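Local coordinates for protein CDP-glucose 4,6-dehydratase (Salmonella enterica subsp. enterica serovar Typhi, PDB 1WVG) that catalyses the NAD(+)-dependent removal of water from CDP-D-glucose to give CDP-4-dehydro-6-deoxy-D-glucose, a step in making the dideoxy sugars of the lipopolysaccharide O-antigen, at residues L41-T45 / V46-F50; R206-P209 / D210-S214; H234-E237 / P238-G241; T281-G284 / D285-W289. All coordinates share one frame; numbering follows the deposited sequence.

Contact 1 of 4, residues L41-T45 / V46-F50; sequences LDAPT and VPSLF. With APR (adenosine-5-diphosphoribose), chain C.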
# COMPACT_ATOMS: atom_id res chain seq x y z
N LEU A 41 -16.91 32.83 15.23
CA LEU A 41 -17.73 33.87 14.65
C LEU A 41 -19.06 33.79 15.37
O LEU A 41 -19.20 32.95 16.27
CB LEU A 41 -17.88 33.69 13.12
CG LEU A 41 -16.53 33.74 12.45
CD1 LEU A 41 -16.63 33.14 11.07
CD2 LEU A 41 -16.03 35.17 12.39
N ASP A 42 -20.01 34.64 15.01
CA ASP A 42 -21.29 34.52 15.70
C ASP A 42 -21.93 33.17 15.35
O ASP A 42 -21.65 32.63 14.26
CB ASP A 42 -22.23 35.73 15.49
CG ASP A 42 -22.07 36.82 16.53
OD1 ASP A 42 -22.60 36.79 17.62
OD2 ASP A 42 -21.33 37.83 16.13
N ALA A 43 -22.75 32.63 16.27
CA ALA A 43 -23.40 31.34 16.04
C ALA A 43 -23.75 31.12 14.59
O ALA A 43 -24.33 31.97 13.90
CB ALA A 43 -24.49 30.88 17.00
N PRO A 44 -23.33 29.94 14.19
CA PRO A 44 -23.47 29.49 12.85
C PRO A 44 -24.90 29.50 12.38
O PRO A 44 -25.13 29.66 11.19
CB PRO A 44 -22.91 28.07 12.81
CG PRO A 44 -22.79 27.60 14.25
CD PRO A 44 -22.98 28.83 15.12
N THR A 45 -25.82 29.31 13.31
CA THR A 45 -27.20 29.26 12.91
C THR A 45 -28.13 29.82 13.97
O THR A 45 -27.71 30.18 15.06
CB THR A 45 -27.59 27.77 12.77
OG1 THR A 45 -27.53 27.25 14.07
CG2 THR A 45 -26.59 27.01 11.91
N VAL A 46 -29.41 29.83 13.58
CA VAL A 46 -30.56 30.22 14.37
C VAL A 46 -31.71 29.33 14.00
O VAL A 46 -32.12 29.21 12.84
CB VAL A 46 -31.01 31.67 14.53
CG1 VAL A 46 -31.89 31.70 15.77
CG2 VAL A 46 -29.84 32.63 14.73
N PRO A 47 -32.16 28.63 15.00
CA PRO A 47 -31.61 28.73 16.36
C PRO A 47 -30.18 28.15 16.49
O PRO A 47 -29.59 27.65 15.52
CB PRO A 47 -32.52 27.85 17.22
CG PRO A 47 -33.48 27.12 16.28
CD PRO A 47 -33.32 27.72 14.89
N SER A 48 -29.64 28.22 17.70
CA SER A 48 -28.33 27.72 17.99
C SER A 48 -28.30 27.31 19.44
O SER A 48 -28.86 27.94 20.33
CB SER A 48 -27.23 28.74 17.73
OG SER A 48 -26.98 29.37 18.97
N LEU A 49 -27.63 26.21 19.68
CA LEU A 49 -27.50 25.67 21.02
C LEU A 49 -26.78 26.67 21.92
O LEU A 49 -27.07 26.85 23.11
CB LEU A 49 -26.78 24.28 20.94
CG LEU A 49 -26.55 23.58 22.28
CD1 LEU A 49 -27.86 23.07 22.88
CD2 LEU A 49 -25.58 22.42 22.06
N PHE A 50 -25.80 27.32 21.32
CA PHE A 50 -25.05 28.28 22.07
C PHE A 50 -26.02 29.27 22.72
O PHE A 50 -26.04 29.51 23.94
CB PHE A 50 -24.10 29.06 21.14
CG PHE A 50 -23.11 29.90 21.94
CD1 PHE A 50 -22.03 29.32 22.62
CD2 PHE A 50 -23.28 31.29 22.01
CE1 PHE A 50 -21.13 30.09 23.36
CE2 PHE A 50 -22.40 32.07 22.76
CZ PHE A 50 -21.32 31.48 23.44
N1 APR C . -13.34 32.06 12.35
C2 APR C . -13.74 31.60 13.56
N3 APR C . -14.63 30.71 13.83
C4 APR C . -15.17 30.18 12.71
C5 APR C . -14.87 30.50 11.43
C6 APR C . -13.90 31.52 11.23
N6 APR C . -13.42 31.97 10.06
N7 APR C . -15.62 29.73 10.54
C8 APR C . -16.37 28.97 11.33
N9 APR C . -16.14 29.20 12.65
C1' APR C . -16.76 28.60 13.81
C2' APR C . -18.23 28.90 13.86
O2' APR C . -18.44 30.25 14.29
C3' APR C . -18.65 27.86 14.90
O3' APR C . -18.37 28.16 16.28
O4' APR C . -16.71 27.22 13.68
C4' APR C . -17.80 26.65 14.41
C5' APR C . -18.49 25.76 13.43
O5' APR C . -19.55 25.07 14.14
PA APR C . -20.75 24.29 13.35
O1A APR C . -21.06 24.90 11.99
O2A APR C . -21.87 24.00 14.38
O3A APR C . -20.05 22.92 13.02
PB APR C . -19.75 21.69 14.05
O1B APR C . -20.69 20.58 13.64
O2B APR C . -19.71 22.15 15.50
O5D APR C . -18.23 21.41 13.68
C5D APR C . -17.24 21.62 14.70
O4D APR C . -15.91 19.61 14.10
O1D APR C . -16.69 18.13 12.47
C1D APR C . -15.75 19.20 12.78
O2D APR C . -15.39 20.47 10.71
C2D APR C . -16.12 20.41 11.95
O3D APR C . -14.16 21.62 12.56
C3D APR C . -15.57 21.55 12.79
C4D APR C . -15.93 21.07 14.18
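Two flat groups meet this loop: the carbonyl of Pro47, whose oxygen takes the hydroxyl of Thr45, and the adenine of the bound ADP-ribose, which has Leu41 over one of its faces. CD1 of Leu41 lies above the C5-C6 bond of the adenine, 3.2 Å from APR C6, and CG of Leu41 sits over the N1 side of the same face. The segment is the loop that follows the second strand of a Rossmann fold, a classic place for reading the adenosine half of a dinucleotide. Its first peptide does so directly, since Leu41 N donates to APR O2' at 3.1 Å, a grip on the ribose consistent with a cofactor whose 2'-hydroxyl carries no phosphate. Pro44 follows the ligand to its diphosphate, with CG at 3.7 Å from APR O2A.

Beyond Pro44 the chain reverses through Val46 and Pro47, which are joined by a cis peptide in a type VIb turn. Thr45 braces this turn: with chi1 at 67° its OG1 stands between the backbone N and the carbonyl carbon, and from there donates to Pro47 O at 2.6 Å, only 17° from the carbonyl plane. The reversal brings Ser48 back against Ala43, where its OG lies 3.5 Å from Ala43 CB. Ser48 is the N-cap of helix 49-52, and OG is engaged by Glu51 N. Its CB, meanwhile, sits 3.1 Å from Thr45 O.

Contact 2 of 4, residues R206-P209 / D210-S214; sequences RLIP and DILRS. With CXY (cytidine-5'-diphospho-beta-D-xylose), chain D; APR (adenosine-5-diphosphoribose), chain C.
Asp210 and Arg206, one helical turn apart and joined by the bond from Asp210 N to Arg206 O, reach different ends of the bound CDP-xylose. At the base, OD2 of Asp210 accepts from CXY N4 at 2.8 Å, with a nearly straight N-H...O angle of 165°. At the sugar, NE of Arg206 donates to CXY O2' at 2.9 Å. The guanidinium has a second ligand at its edge: NH1 and NH2 both donate to one phosphate oxygen of ADP-ribose, NH1 lying 2.8 Å from APR O1B. An extended run from CG to NE carries the group far enough to join CDP-xylose and ADP-ribose. Between these ends, the first backbone N-H of helix 207-216 meets the diphosphate, Leu207 N standing 3.0 Å from CXY O1A, and CD1 of Leu207 lies over the cytosine face, 3.6 Å from CXY C5.

Behind this first shell, Asp201 makes a salt bridge to NH1 of Arg206. The helix itself positions the rest through its successive i to i+4 backbone bonds, and Ser214 OG adds a donor to Asp210 O. Along the helix, Leu207 CG packs on Ile211 CD1 at 3.7 Å. On the buried side Ile208 CG2 meets Leu212 CD1 at 3.9 Å, both residues covered by helices 272-283 and 322-337.

The positive end of a helix probably helps to stabilise the diphosphate of the CDP-sugar, presumably also in the substrate, and a carboxylate set against an exocyclic amino group is consistent with recognition of cytosine, since uracil bears an oxygen there.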
# COMPACT_ATOMS: atom_id res chain seq x y z
N ARG A 206 -27.62 18.96 6.77
CA ARG A 206 -27.27 17.76 7.52
C ARG A 206 -28.53 16.95 7.65
O ARG A 206 -29.61 17.51 7.66
CB ARG A 206 -26.55 18.03 8.84
CG ARG A 206 -25.17 18.69 8.68
CD ARG A 206 -24.38 18.59 9.99
NE ARG A 206 -23.04 19.13 9.92
CZ ARG A 206 -22.40 19.68 10.96
NH1 ARG A 206 -22.94 19.81 12.17
NH2 ARG A 206 -21.16 20.13 10.80
N LEU A 207 -28.38 15.64 7.70
CA LEU A 207 -29.47 14.70 7.74
C LEU A 207 -30.50 14.82 8.85
O LEU A 207 -31.69 14.98 8.60
CB LEU A 207 -28.96 13.27 7.65
CG LEU A 207 -30.10 12.25 7.56
CD1 LEU A 207 -30.80 12.40 6.20
CD2 LEU A 207 -29.55 10.84 7.79
N ILE A 208 -30.03 14.69 10.07
CA ILE A 208 -30.90 14.75 11.23
C ILE A 208 -31.54 16.11 11.41
O ILE A 208 -32.74 16.18 11.70
CB ILE A 208 -30.11 14.36 12.45
CG1 ILE A 208 -29.76 12.88 12.32
CG2 ILE A 208 -30.98 14.64 13.67
CD1 ILE A 208 -30.97 11.97 12.62
N PRO A 209 -30.77 17.18 11.25
CA PRO A 209 -31.40 18.47 11.38
C PRO A 209 -32.50 18.58 10.35
O PRO A 209 -33.61 19.00 10.69
CB PRO A 209 -30.33 19.57 11.24
CG PRO A 209 -29.04 18.87 11.60
CD PRO A 209 -29.29 17.38 11.35
N ASP A 210 -32.16 18.16 9.12
CA ASP A 210 -33.09 18.16 7.98
C ASP A 210 -34.35 17.43 8.35
O ASP A 210 -35.46 17.86 8.09
CB ASP A 210 -32.51 17.49 6.70
CG ASP A 210 -31.73 18.39 5.75
OD1 ASP A 210 -31.38 19.53 6.02
OD2 ASP A 210 -31.45 17.83 4.60
N ILE A 211 -34.13 16.28 8.96
CA ILE A 211 -35.23 15.44 9.34
C ILE A 211 -36.09 16.06 10.39
O ILE A 211 -37.31 16.05 10.31
CB ILE A 211 -34.72 14.13 9.86
CG1 ILE A 211 -34.28 13.23 8.71
CG2 ILE A 211 -35.87 13.52 10.61
CD1 ILE A 211 -33.43 12.04 9.20
N LEU A 212 -35.42 16.60 11.40
CA LEU A 212 -36.11 17.23 12.53
C LEU A 212 -36.98 18.43 12.14
O LEU A 212 -38.05 18.66 12.68
CB LEU A 212 -35.09 17.65 13.61
CG LEU A 212 -34.57 16.48 14.45
CD1 LEU A 212 -33.55 16.92 15.52
CD2 LEU A 212 -35.75 15.79 15.10
N ARG A 213 -36.49 19.20 11.19
CA ARG A 213 -37.15 20.39 10.72
C ARG A 213 -38.45 20.06 9.99
O ARG A 213 -39.47 20.70 10.22
CB ARG A 213 -36.19 21.22 9.87
CG ARG A 213 -36.79 22.51 9.30
CD ARG A 213 -37.61 22.27 8.04
NE ARG A 213 -38.60 23.32 7.75
CZ ARG A 213 -39.81 23.11 7.20
NH1 ARG A 213 -40.27 21.89 6.87
NH2 ARG A 213 -40.60 24.17 7.00
N SER A 214 -38.39 19.04 9.10
CA SER A 214 -39.55 18.57 8.35
C SER A 214 -40.58 17.98 9.27
O SER A 214 -41.76 18.31 9.24
CB SER A 214 -39.13 17.47 7.40
OG SER A 214 -38.12 17.98 6.54
O1B CXY D . -21.38 13.42 5.98
PB CXY D . -21.68 14.91 5.93
O2B CXY D . -21.69 15.49 4.54
O1' CXY D . -20.59 15.71 6.87
O3A CXY D . -23.05 14.86 6.65
PA CXY D . -24.58 15.11 6.12
O1A CXY D . -25.43 14.99 7.33
O2A CXY D . -24.69 16.42 5.42
O5D CXY D . -24.75 13.93 5.07
C5D CXY D . -24.95 12.60 5.58
C4D CXY D . -25.46 11.73 4.45
O4D CXY D . -26.90 11.88 4.40
C3D CXY D . -24.91 11.99 3.05
O3D CXY D . -24.76 10.80 2.20
C2D CXY D . -26.03 12.93 2.55
O2D CXY D . -26.02 12.92 1.12
C1D CXY D . -27.25 12.21 3.08
N1 CXY D . -28.45 13.05 3.13
C6 CXY D . -28.47 14.20 3.91
C5 CXY D . -29.52 14.97 4.00
C4 CXY D . -30.72 14.68 3.28
N3 CXY D . -30.65 13.50 2.53
C2 CXY D . -29.55 12.66 2.40
N4 CXY D . -31.74 15.36 3.28
O2 CXY D . -29.56 11.64 1.70
C1' CXY D . -20.96 15.77 8.24
C2' CXY D . -20.56 17.14 8.72
C3' CXY D . -19.06 17.24 8.54
C4' CXY D . -18.36 16.16 9.35
C5' CXY D . -18.89 14.79 8.94
O2' CXY D . -21.19 18.19 7.94
O3' CXY D . -18.60 18.51 9.06
O4' CXY D . -16.95 16.24 9.17
O5' CXY D . -20.31 14.74 9.05
N1 APR C . -13.34 32.06 12.35
C2 APR C . -13.74 31.60 13.56
N3 APR C . -14.63 30.71 13.83
C4 APR C . -15.17 30.18 12.71
C5 APR C . -14.87 30.50 11.43
C6 APR C . -13.90 31.52 11.23
N6 APR C . -13.42 31.97 10.06
N7 APR C . -15.62 29.73 10.54
C8 APR C . -16.37 28.97 11.33
N9 APR C . -16.14 29.20 12.65
C1' APR C . -16.76 28.60 13.81
C2' APR C . -18.23 28.90 13.86
O2' APR C . -18.44 30.25 14.29
C3' APR C . -18.65 27.86 14.90
O3' APR C . -18.37 28.16 16.28
O4' APR C . -16.71 27.22 13.68
C4' APR C . -17.80 26.65 14.41
C5' APR C . -18.49 25.76 13.43
O5' APR C . -19.55 25.07 14.14
PA APR C . -20.75 24.29 13.35
O1A APR C . -21.06 24.90 11.99
O2A APR C . -21.87 24.00 14.38
O3A APR C . -20.05 22.92 13.02
PB APR C . -19.75 21.69 14.05
O1B APR C . -20.69 20.58 13.64
O2B APR C . -19.71 22.15 15.50
O5D APR C . -18.23 21.41 13.68
C5D APR C . -17.24 21.62 14.70
O4D APR C . -15.91 19.61 14.10
O1D APR C . -16.69 18.13 12.47
C1D APR C . -15.75 19.20 12.78
O2D APR C . -15.39 20.47 10.71
C2D APR C . -16.12 20.41 11.95
O3D APR C . -14.16 21.62 12.56
C3D APR C . -15.57 21.55 12.79
C4D APR C . -15.93 21.07 14.18

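Contact 3 of 4, residues H234-E237 / P238-G241; sequences HVLE and PLSG
The first turn of helix 236-251 closes through two backbone bonds, Ser240 N to Leu236 O at 3.0 Å and the longer Gly241 N to Glu237 O at 3.2 Å. Pro238, lacking an N-H, can stand in this opening turn, its CD 3.1 Å from Val235 O, while His234 O accepts from Glu237 N instead. Leu239 bends over Val235 as well, bringing its CG within 3.4 Å of Val235 O.

Ser240 shows how a hydroxyl folds back on its own helix. With chi1 at 69°, OG is turned toward the preceding turn and donates to Glu237 O at 2.6 Å, so that one carbonyl oxygen serves both this hydroxyl and Gly241 N; OG is also bonded to Trp316 NE1 and Tyr353 OH. Ahead of the helix, His234 offers its ring as a cap: Leu236 N points at ND1 over 2.9 Å with an N-H...N angle of 171°, and lies in the plane of the imidazole. Since ND1 accepts, the ring hydrogen probably sits on NE2, which is bonded to Glu349. The rotation of the ring is thereby fixed from both nitrogens. Glu237, bent at its second torsion, sends its buried carboxylate away from the helix, to Tyr353 and the backbone N-H groups of Arg319 and Trp320.

The segment thus links strand 232-234 of the central parallel sheet to the helix that follows. Val235 and Pro238 pack on strand 187-197, Leu236 and Leu239 meet tryptophans of helix 20-31, and the polar side turns to helix 342-355, which supplies Tyr353 and Glu349.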
# COMPACT_ATOMS: atom_id res chain seq x y z
N HIS A 234 -23.66 9.78 18.51
CA HIS A 234 -24.04 10.86 19.39
C HIS A 234 -22.87 11.82 19.54
O HIS A 234 -21.72 11.42 19.77
CB HIS A 234 -24.42 10.34 20.81
CG HIS A 234 -25.18 11.39 21.58
ND1 HIS A 234 -24.54 12.48 22.14
CD2 HIS A 234 -26.51 11.54 21.80
CE1 HIS A 234 -25.47 13.24 22.70
NE2 HIS A 234 -26.67 12.70 22.52
N VAL A 235 -23.19 13.09 19.44
CA VAL A 235 -22.20 14.14 19.54
C VAL A 235 -21.30 13.99 20.76
O VAL A 235 -20.14 14.37 20.72
CB VAL A 235 -22.91 15.53 19.48
CG1 VAL A 235 -23.90 15.73 20.62
CG2 VAL A 235 -21.92 16.69 19.39
N LEU A 236 -21.82 13.46 21.86
CA LEU A 236 -21.01 13.32 23.09
C LEU A 236 -19.91 12.27 22.99
O LEU A 236 -18.92 12.30 23.74
CB LEU A 236 -21.85 13.07 24.36
CG LEU A 236 -22.79 14.23 24.70
CD1 LEU A 236 -23.65 13.87 25.91
CD2 LEU A 236 -21.93 15.44 25.05
N GLU A 237 -20.07 11.34 22.06
CA GLU A 237 -19.07 10.28 21.88
C GLU A 237 -17.66 10.73 21.52
O GLU A 237 -16.70 10.42 22.25
CB GLU A 237 -19.61 9.21 20.93
CG GLU A 237 -21.00 8.75 21.41
CD GLU A 237 -20.95 7.44 22.13
OE1 GLU A 237 -20.13 7.18 23.00
OE2 GLU A 237 -21.85 6.59 21.69
N PRO A 238 -17.50 11.45 20.41
CA PRO A 238 -16.17 11.89 20.02
C PRO A 238 -15.69 12.90 21.02
O PRO A 238 -14.52 12.91 21.36
CB PRO A 238 -16.32 12.54 18.65
CG PRO A 238 -17.80 12.82 18.44
CD PRO A 238 -18.53 12.02 19.49
N LEU A 239 -16.61 13.76 21.53
CA LEU A 239 -16.23 14.74 22.54
C LEU A 239 -15.47 14.07 23.68
O LEU A 239 -14.45 14.57 24.15
CB LEU A 239 -17.45 15.49 23.10
CG LEU A 239 -17.93 16.53 22.08
CD1 LEU A 239 -18.91 17.53 22.70
CD2 LEU A 239 -16.71 17.22 21.50
N SER A 240 -16.01 12.96 24.15
CA SER A 240 -15.38 12.17 25.25
C SER A 240 -13.99 11.76 24.82
O SER A 240 -13.04 11.83 25.61
CB SER A 240 -16.21 10.94 25.69
OG SER A 240 -16.27 9.92 24.72
N GLY A 241 -13.90 11.34 23.55
CA GLY A 241 -12.61 10.97 23.02
C GLY A 241 -11.70 12.18 23.05
O GLY A 241 -10.55 12.08 23.51

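Contact 4 of 4, residues T281-G284 / D285-W289; sequences TLWG and DDASW
Trp283 and Ala287 face each other across the C-terminal end of helix 272-283, where Gly284 breaks the helix with a positive phi of 88° and a beta turn follows. From CB the indole can be traced outward. CB itself touches Ala287 CB at 3.9 Å, and a chi1 of -167°, with CG opposite the backbone N, swings the ring beside the turn. CD1 then meets the same methyl, again 3.9 Å from Ala287 CB, which approaches the ring obliquely. Further along, NE1 comes within 4.3 Å of Asp285 OD2, a loose approach. The six-membered ring, at the tip, reaches Leu212 of helix 207-216, and His333 and Ile337 of helix 322-337 also touch the side chain. The indole receives Lys334 in a cation-pi contact and meets the ring of Phe215.

Lys334 has a second task, donating to Trp283 O at the helix end. The contact is plain packing at the surface, touching neither bound ligand, and joins the end of helix 272-283 to strand 289-291 of the two-stranded parallel sheet. The turn is closed by Ala287 N, which donates to Gly284 O at 2.8 Å, and the methyl carbon Ala287 CB lies 3.0 Å from that same oxygen.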
# COMPACT_ATOMS: atom_id res chain seq x y z
N THR A 281 -40.36 6.48 12.71
CA THR A 281 -40.93 5.69 13.75
C THR A 281 -40.87 6.36 15.12
O THR A 281 -41.84 6.36 15.87
CB THR A 281 -40.15 4.38 13.74
OG1 THR A 281 -40.58 3.60 12.64
CG2 THR A 281 -40.31 3.65 15.07
N LEU A 282 -39.69 6.90 15.45
CA LEU A 282 -39.45 7.55 16.70
C LEU A 282 -40.33 8.76 16.88
O LEU A 282 -40.82 9.04 17.97
CB LEU A 282 -38.00 8.01 16.65
CG LEU A 282 -37.10 6.86 17.07
CD1 LEU A 282 -35.67 7.37 17.21
CD2 LEU A 282 -37.57 6.37 18.43
N TRP A 283 -40.49 9.53 15.79
CA TRP A 283 -41.29 10.75 15.83
C TRP A 283 -42.76 10.41 15.92
O TRP A 283 -43.44 10.78 16.86
CB TRP A 283 -41.08 11.60 14.58
CG TRP A 283 -41.65 12.99 14.73
CD1 TRP A 283 -42.88 13.40 14.31
CD2 TRP A 283 -41.01 14.15 15.34
NE1 TRP A 283 -43.05 14.72 14.60
CE2 TRP A 283 -41.92 15.21 15.23
CE3 TRP A 283 -39.77 14.39 15.96
CZ2 TRP A 283 -41.60 16.49 15.72
CZ3 TRP A 283 -39.46 15.65 16.44
CH2 TRP A 283 -40.37 16.70 16.32
N GLY A 284 -43.21 9.70 14.91
CA GLY A 284 -44.61 9.30 14.84
C GLY A 284 -45.40 10.40 14.14
O GLY A 284 -44.90 11.00 13.19
N ASP A 285 -46.61 10.65 14.64
CA ASP A 285 -47.53 11.68 14.16
C ASP A 285 -47.38 12.15 12.72
O ASP A 285 -47.04 13.34 12.43
CB ASP A 285 -47.59 12.92 15.08
CG ASP A 285 -47.40 12.60 16.54
OD1 ASP A 285 -48.22 11.97 17.21
OD2 ASP A 285 -46.28 13.09 17.01
N ASP A 286 -47.67 11.21 11.82
CA ASP A 286 -47.65 11.46 10.38
C ASP A 286 -46.28 11.41 9.71
O ASP A 286 -46.23 11.29 8.47
CB ASP A 286 -48.27 12.82 9.98
CG ASP A 286 -49.48 13.35 10.75
OD1 ASP A 286 -50.28 12.63 11.32
OD2 ASP A 286 -49.55 14.67 10.67
N ALA A 287 -45.20 11.54 10.50
CA ALA A 287 -43.85 11.54 9.96
C ALA A 287 -43.67 10.70 8.69
O ALA A 287 -44.13 9.56 8.62
CB ALA A 287 -42.78 11.32 11.03
N SER A 288 -43.00 11.28 7.69
CA SER A 288 -42.77 10.59 6.43
C SER A 288 -41.56 11.15 5.69
O SER A 288 -41.07 12.25 5.91
CB SER A 288 -44.00 10.64 5.53
OG SER A 288 -43.68 10.19 4.23
N TRP A 289 -41.05 10.40 4.78
CA TRP A 289 -39.93 10.98 4.09
C TRP A 289 -40.13 10.84 2.61
O TRP A 289 -41.04 10.17 2.12
CB TRP A 289 -38.55 10.50 4.57
CG TRP A 289 -38.32 9.02 4.43
CD1 TRP A 289 -38.62 8.01 5.30
CD2 TRP A 289 -37.72 8.39 3.30
NE1 TRP A 289 -38.25 6.79 4.80
CE2 TRP A 289 -37.68 7.00 3.57
CE3 TRP A 289 -37.18 8.91 2.10
CZ2 TRP A 289 -37.14 6.11 2.64
CZ3 TRP A 289 -36.62 8.03 1.19
CH2 TRP A 289 -36.61 6.64 1.47

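How the contacts relate
Contacts 1 and 2 touch bound ligands, whereas contacts 3 and 4 do not. Contacts 1 and 2, with centres 16 Å apart, hold ADP-ribose at two places, its adenosine and its second phosphate, the latter through Arg206. Contact 2 alone also binds the CDP-xylose, making it the bridge between cofactor and substrate sites. Contact 3 stands behind the site: the side chain of Val235 is about 7 Å from ADP-ribose, and the nearest atoms of contacts 2 and 3 are about 8 Å apart. Contact 4 lies farthest from the centre of the chain, about 28 Å, but is tied to contact 2 by packing of Leu212 CD2 on Trp283 CZ3 at 3.9 Å.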